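Local coordinates for Glyoxalase/bleomycin resistance protein/dioxygenase (Nostoc punctiforme PCC 73102, PDB 3KOL) that binds a metal ion, cobalt in this crystal, and probably acts as a glyoxalase or dioxygenase of the vicinal oxygen chelate superfamily, at the interface of chains A and B. Numbering follows the deposited sequence. Chains: chain A/B, Glyoxalase/bleomycin resistance protein/dioxygenase.

The interface of chains A and B. Residues chain A 85-87, 90, 142-143; chain B 86, 95-96.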
loop_
_atom_site.group_PDB
_atom_site.type_symbol
_atom_site.label_atom_id
_atom_site.label_comp_id
_atom_site.label_asym_id
_atom_site.label_seq_id
_atom_site.Cartn_x
_atom_site.Cartn_y
_atom_site.Cartn_z
ATOM N N PRO A 85 -3.744 9.232 15.041
ATOM C CA PRO A 85 -4.375 8.695 13.835
ATOM C C PRO A 85 -5.251 9.815 13.270
ATOM O O PRO A 85 -5.543 10.788 13.971
ATOM C CB PRO A 85 -5.194 7.526 14.374
ATOM C CG PRO A 85 -5.595 8.011 15.741
ATOM C CD PRO A 85 -4.308 8.612 16.254
ATOM N N PRO A 86 -5.667 9.710 11.996
ATOM C CA PRO A 86 -6.509 10.776 11.444
ATOM C C PRO A 86 -7.763 10.988 12.294
ATOM O O PRO A 86 -8.303 12.092 12.360
ATOM C CB PRO A 86 -6.813 10.282 10.027
ATOM C CG PRO A 86 -6.663 8.796 10.128
ATOM C CD PRO A 86 -5.451 8.641 11.008
ATOM N N ASP A 87 -8.214 9.919 12.944
ATOM C CA ASP A 87 -9.383 9.953 13.826
ATOM C C ASP A 87 -9.297 8.710 14.710
ATOM O O ASP A 87 -9.037 7.614 14.218
ATOM C CB ASP A 87 -10.690 9.914 13.023
ATOM C CG ASP A 87 -11.905 10.299 13.861
ATOM O OD1 ASP A 87 -12.218 11.508 13.942
ATOM O OD2 ASP A 87 -12.541 9.397 14.451
ATOM N N PRO A 90 -11.486 4.070 13.974
ATOM C CA PRO A 90 -11.084 3.547 12.663
ATOM C C PRO A 90 -12.201 3.475 11.629
ATOM O O PRO A 90 -11.939 3.354 10.432
ATOM C CB PRO A 90 -10.505 2.173 13.001
ATOM C CG PRO A 90 -11.294 1.769 14.207
ATOM C CD PRO A 90 -11.335 3.040 15.015
ATOM N N ASP A 142 -3.186 0.517 14.764
ATOM C CA ASP A 142 -3.375 1.957 14.605
ATOM C C ASP A 142 -4.694 2.325 13.940
ATOM O O ASP A 142 -5.024 3.504 13.819
ATOM C CB ASP A 142 -2.218 2.551 13.799
ATOM C CG ASP A 142 -0.910 2.525 14.562
ATOM O OD1 ASP A 142 -0.762 3.332 15.502
ATOM O OD2 ASP A 142 -0.036 1.692 14.235
ATOM N N GLY A 143 -5.442 1.320 13.507
ATOM C CA GLY A 143 -6.715 1.594 12.869
ATOM C C GLY A 143 -6.665 1.537 11.355
ATOM O O GLY A 143 -7.623 1.933 10.694
ATOM N N PRO B 86 -7.442 13.506 5.702
ATOM C CA PRO B 86 -7.265 13.620 7.154
ATOM C C PRO B 86 -6.943 15.058 7.563
ATOM O O PRO B 86 -7.270 15.490 8.667
ATOM C CB PRO B 86 -6.128 12.637 7.445
ATOM C CG PRO B 86 -5.390 12.551 6.146
ATOM C CD PRO B 86 -6.502 12.529 5.130
ATOM N N THR B 95 -0.681 8.601 12.085
ATOM C CA THR B 95 -0.332 7.190 12.111
ATOM C C THR B 95 -1.078 6.603 10.911
ATOM O O THR B 95 -1.824 7.322 10.237
ATOM C CB THR B 95 -0.809 6.496 13.405
ATOM O OG1 THR B 95 -2.205 6.745 13.599
ATOM C CG2 THR B 95 -0.022 7.007 14.606
ATOM N N ARG B 96 -0.877 5.310 10.660
ATOM C CA ARG B 96 -1.483 4.589 9.535
ATOM C C ARG B 96 -0.657 4.796 8.255
ATOM O O ARG B 96 0.554 4.991 8.341
ATOM C CB ARG B 96 -2.955 4.993 9.344
ATOM C CG ARG B 96 -3.839 4.617 10.547
ATOM C CD ARG B 96 -5.284 5.098 10.389
ATOM N NE ARG B 96 -6.040 4.940 11.631
ATOM C CZ ARG B 96 -7.258 5.431 11.843
ATOM N NH1 ARG B 96 -7.882 6.122 10.893
ATOM N NH2 ARG B 96 -7.852 5.235 13.018
HETATM O O HOH W 1 -2.476 5.372 16.036
HETATM O O HOH W 2 -7.479 4.301 15.793
HETATM O O HOH W 3 -8.252 14.616 11.142
#
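B:Arg96, the first residue of strand 96-104, has a positive phi (83°) and follows the extended B:Thr95, and it faces two chain A loops: the turn of A:Asp142 and A:Gly143 just before strand 145-150, and the proline-rich stretch holding A:Pro85, A:Pro86 and A:Asp87. The patch is part of a two-fold symmetric interface between copies of the protein, which may serve as a dimer, and each contact recurs with the chains exchanged.

Arginine suits this place because its long chain, extended from CG to NE, carries a flat group with several N-H donors between the loops. NE of B:Arg96 gives a nearly straight hydrogen bond, 173° at the hydrogen, to the backbone O of A:Asp142 at 2.8 Å. That oxygen lies in the guanidinium plane, although NE is tilted 33° from the carbonyl plane. NH2 of B:Arg96 adds a weak, bent bond to the backbone O of A:Asp87 at 2.9 Å, and water 2 joins NH2 to the A:Asp142 carbonyl.

CB of A:Pro85 lies over the rim of one guanidinium face, and the carbonyl O of A:Gly143 over that of the other. Glycine, with no side chain, lets its backbone come close and adopts a positive phi. CD of the rigid A:Pro86 ring lies 3.6 Å from CD of B:Arg96. CB of A:Pro86 meets CB of B:Pro86 at 3.6 Å, an apolar contact of equivalent residues. Water 3 links the backbone O atoms of these two prolines.

A:Asp142 and B:Thr95 cross at about a right angle, and their small polar side chains share water 1, which lies 2.7 Å from the carboxylate OD1 of A:Asp142 and 2.8 Å from the hydroxyl OG1 of B:Thr95.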